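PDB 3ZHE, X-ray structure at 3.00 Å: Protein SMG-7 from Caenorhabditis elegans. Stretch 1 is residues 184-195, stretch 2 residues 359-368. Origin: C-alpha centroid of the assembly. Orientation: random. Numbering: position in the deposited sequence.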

# COMPACT_ATOMS: atom_id res chain seq x y z
N VAL B 184 -28.71 -3.14 -9.03
CA VAL B 184 -29.85 -2.48 -8.40
C VAL B 184 -29.56 -2.18 -6.94
O VAL B 184 -29.78 -1.06 -6.47
CB VAL B 184 -31.13 -3.33 -8.52
CG1 VAL B 184 -32.22 -2.77 -7.62
CG2 VAL B 184 -31.59 -3.38 -9.97
N TYR B 185 -29.06 -3.18 -6.22
CA TYR B 185 -28.70 -3.02 -4.82
C TYR B 185 -27.71 -1.88 -4.59
O TYR B 185 -27.93 -0.99 -3.76
CB TYR B 185 -28.15 -4.33 -4.25
CG TYR B 185 -27.45 -4.16 -2.92
CD1 TYR B 185 -28.16 -3.80 -1.79
CD2 TYR B 185 -26.08 -4.36 -2.81
CE1 TYR B 185 -27.53 -3.64 -0.57
CE2 TYR B 185 -25.44 -4.21 -1.59
CZ TYR B 185 -26.17 -3.84 -0.48
OH TYR B 185 -25.53 -3.69 0.73
N PHE B 186 -26.61 -1.91 -5.35
CA PHE B 186 -25.57 -0.89 -5.25
C PHE B 186 -26.08 0.51 -5.58
O PHE B 186 -25.79 1.46 -4.85
CB PHE B 186 -24.39 -1.24 -6.16
CG PHE B 186 -23.48 -2.30 -5.60
CD1 PHE B 186 -23.06 -2.24 -4.28
CD2 PHE B 186 -23.04 -3.35 -6.39
CE1 PHE B 186 -22.22 -3.21 -3.76
CE2 PHE B 186 -22.20 -4.32 -5.87
CZ PHE B 186 -21.79 -4.25 -4.56
N HIS B 187 -26.83 0.64 -6.67
CA HIS B 187 -27.41 1.92 -7.05
C HIS B 187 -28.34 2.45 -5.97
O HIS B 187 -28.40 3.66 -5.71
CB HIS B 187 -28.15 1.82 -8.39
CG HIS B 187 -27.26 1.83 -9.60
ND1 HIS B 187 -26.60 2.96 -10.02
CD2 HIS B 187 -26.94 0.85 -10.47
CE1 HIS B 187 -25.89 2.68 -11.10
NE2 HIS B 187 -26.08 1.40 -11.40
N THR B 188 -29.07 1.54 -5.33
CA THR B 188 -29.95 1.90 -4.22
C THR B 188 -29.15 2.44 -3.04
O THR B 188 -29.49 3.49 -2.47
CB THR B 188 -30.81 0.70 -3.78
OG1 THR B 188 -31.61 0.24 -4.88
CG2 THR B 188 -31.73 1.10 -2.63
N ARG B 189 -28.09 1.72 -2.67
CA ARG B 189 -27.20 2.16 -1.60
C ARG B 189 -26.62 3.54 -1.90
O ARG B 189 -26.50 4.39 -1.01
CB ARG B 189 -26.05 1.16 -1.41
CG ARG B 189 -26.47 -0.15 -0.76
CD ARG B 189 -27.06 0.08 0.63
NE ARG B 189 -26.15 0.78 1.53
CZ ARG B 189 -25.34 0.17 2.39
NH1 ARG B 189 -25.33 -1.15 2.48
NH2 ARG B 189 -24.54 0.89 3.17
N ALA B 190 -26.28 3.77 -3.16
CA ALA B 190 -25.79 5.06 -3.62
C ALA B 190 -26.87 6.13 -3.44
O ALA B 190 -26.58 7.26 -3.08
CB ALA B 190 -25.37 4.98 -5.07
N LEU B 191 -28.11 5.75 -3.71
CA LEU B 191 -29.22 6.69 -3.62
C LEU B 191 -29.47 7.12 -2.18
O LEU B 191 -29.77 8.28 -1.92
CB LEU B 191 -30.50 6.08 -4.22
CG LEU B 191 -31.76 6.93 -4.15
CD1 LEU B 191 -31.56 8.27 -4.85
CD2 LEU B 191 -32.95 6.19 -4.76
N HIS B 192 -29.34 6.18 -1.25
CA HIS B 192 -29.67 6.46 0.14
C HIS B 192 -28.47 6.48 1.09
O HIS B 192 -28.63 6.29 2.30
CB HIS B 192 -30.71 5.47 0.65
CG HIS B 192 -32.05 5.62 -0.01
ND1 HIS B 192 -32.93 6.61 0.33
CD2 HIS B 192 -32.65 4.88 -0.97
CE1 HIS B 192 -34.03 6.50 -0.41
NE2 HIS B 192 -33.88 5.45 -1.20
N ALA B 193 -27.28 6.71 0.55
CA ALA B 193 -26.08 6.78 1.38
C ALA B 193 -26.08 8.05 2.23
O ALA B 193 -27.02 8.84 2.17
CB ALA B 193 -24.84 6.72 0.52
N THR B 194 -25.02 8.23 3.01
CA THR B 194 -24.93 9.39 3.90
C THR B 194 -24.65 10.66 3.09
O THR B 194 -25.02 11.76 3.50
CB THR B 194 -23.87 9.19 4.99
OG1 THR B 194 -24.02 7.90 5.58
CG2 THR B 194 -24.01 10.26 6.07
N MET B 195 -23.99 10.50 1.94
CA MET B 195 -23.72 11.63 1.06
C MET B 195 -24.84 11.83 0.04
O MET B 195 -25.03 12.93 -0.48
CB MET B 195 -22.38 11.46 0.34
CG MET B 195 -21.19 12.06 1.08
SD MET B 195 -21.40 13.83 1.37
CE MET B 195 -19.81 14.26 2.06
N SER B 359 -20.84 -5.36 8.33
CA SER B 359 -19.92 -5.46 7.18
C SER B 359 -20.56 -5.07 5.85
O SER B 359 -19.90 -5.02 4.81
CB SER B 359 -19.28 -6.85 7.09
OG SER B 359 -20.21 -7.82 6.66
N ASP B 360 -21.86 -4.79 5.90
CA ASP B 360 -22.63 -4.33 4.75
C ASP B 360 -22.83 -2.83 4.91
O ASP B 360 -23.41 -2.16 4.05
CB ASP B 360 -23.97 -5.05 4.70
CG ASP B 360 -23.82 -6.56 4.72
OD1 ASP B 360 -22.95 -7.08 3.99
OD2 ASP B 360 -24.56 -7.22 5.48
N ALA B 361 -22.33 -2.32 6.03
CA ALA B 361 -22.28 -0.89 6.31
C ALA B 361 -23.62 -0.16 6.31
O ALA B 361 -23.74 0.92 5.74
CB ALA B 361 -21.29 -0.19 5.38
N PHE B 362 -24.63 -0.74 6.96
CA PHE B 362 -25.85 -0.00 7.24
C PHE B 362 -25.51 0.96 8.38
O PHE B 362 -24.57 0.73 9.13
CB PHE B 362 -26.99 -0.94 7.64
CG PHE B 362 -27.12 -2.15 6.76
CD1 PHE B 362 -27.39 -2.02 5.41
CD2 PHE B 362 -26.99 -3.42 7.29
CE1 PHE B 362 -27.52 -3.13 4.60
CE2 PHE B 362 -27.12 -4.54 6.49
CZ PHE B 362 -27.38 -4.39 5.15
N GLY B 363 -26.28 2.04 8.50
CA GLY B 363 -25.92 3.12 9.40
C GLY B 363 -25.30 4.22 8.57
O GLY B 363 -25.34 5.40 8.93
N TYR B 364 -24.70 3.82 7.46
CA TYR B 364 -24.31 4.74 6.40
C TYR B 364 -25.38 4.62 5.32
O TYR B 364 -25.21 5.06 4.18
CB TYR B 364 -22.93 4.38 5.85
CG TYR B 364 -21.83 4.46 6.88
CD1 TYR B 364 -21.35 5.69 7.31
CD2 TYR B 364 -21.27 3.31 7.44
CE1 TYR B 364 -20.35 5.78 8.25
CE2 TYR B 364 -20.26 3.39 8.38
CZ TYR B 364 -19.81 4.63 8.79
OH TYR B 364 -18.81 4.71 9.73
N PHE B 365 -26.49 4.01 5.72
CA PHE B 365 -27.68 3.86 4.89
C PHE B 365 -28.81 4.58 5.61
O PHE B 365 -29.12 4.26 6.76
CB PHE B 365 -28.00 2.37 4.73
CG PHE B 365 -29.11 2.08 3.76
CD1 PHE B 365 -28.98 2.41 2.42
CD2 PHE B 365 -30.27 1.46 4.18
CE1 PHE B 365 -29.99 2.14 1.53
CE2 PHE B 365 -31.29 1.19 3.29
CZ PHE B 365 -31.15 1.53 1.96
N HIS B 366 -29.42 5.56 4.95
CA HIS B 366 -30.38 6.42 5.62
C HIS B 366 -31.79 6.36 5.05
O HIS B 366 -32.62 7.22 5.33
CB HIS B 366 -29.87 7.87 5.64
CG HIS B 366 -28.72 8.08 6.57
ND1 HIS B 366 -28.85 8.72 7.79
CD2 HIS B 366 -27.41 7.74 6.47
CE1 HIS B 366 -27.68 8.76 8.40
NE2 HIS B 366 -26.79 8.17 7.62
N CYS B 367 -32.06 5.33 4.26
CA CYS B 367 -33.42 5.09 3.78
C CYS B 367 -34.26 4.47 4.88
O CYS B 367 -34.05 3.30 5.22
CB CYS B 367 -33.41 4.15 2.57
SG CYS B 367 -35.05 3.55 2.10
N LEU B 368 -35.19 5.24 5.43
CA LEU B 368 -36.20 4.73 6.35
C LEU B 368 -35.56 3.97 7.52
O LEU B 368 -35.92 2.83 7.80
CB LEU B 368 -37.15 3.80 5.58
CG LEU B 368 -38.54 3.48 6.13
CD1 LEU B 368 -39.43 4.71 6.13
CD2 LEU B 368 -39.16 2.36 5.32

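Residues 184-191 end a helix, and the chain leaves helical geometry at His192; stretch 2, an irregular segment with a type II turn from Ala361 to Tyr364, lies against that end. At this turn Gly363 adopts backbone angles (100/-28) at which a CB would jam against the preceding carbonyl, so glycine fits.

Two strong hydrogen bonds anchor the contact. Freed from the helical pattern, His192 O accepts from His366 N (2.9 Å, nearly straight). Arg189, long enough to reach from the helix to the turn, gives NH1 to Asp360 O at 2.7 Å; its NH2 adds a weak bond to Ala361 O, also 2.7 Å but bent. A guanidinium suits this place because its several N-H groups can serve neighbouring carbonyls lying near its plane. Thr194 OG1 donates weakly to Tyr364 O (3.4 Å), the same oxygen that receives a CA-H contact from Ala193 CA (3.4 Å).

Nonpolar and aromatic packing fills the rest. Phe365 CB lies over one guanidinium face, leaving the edge to the carbonyls, while Phe365 CE1 reaches His192 CB at 3.5 Å. Cys367 covers a face of the His192 imidazole: its CB is 3.3 Å from His192 CG, and SG sits almost on the ring normal, where a polarizable sulfur meets the pi cloud favourably.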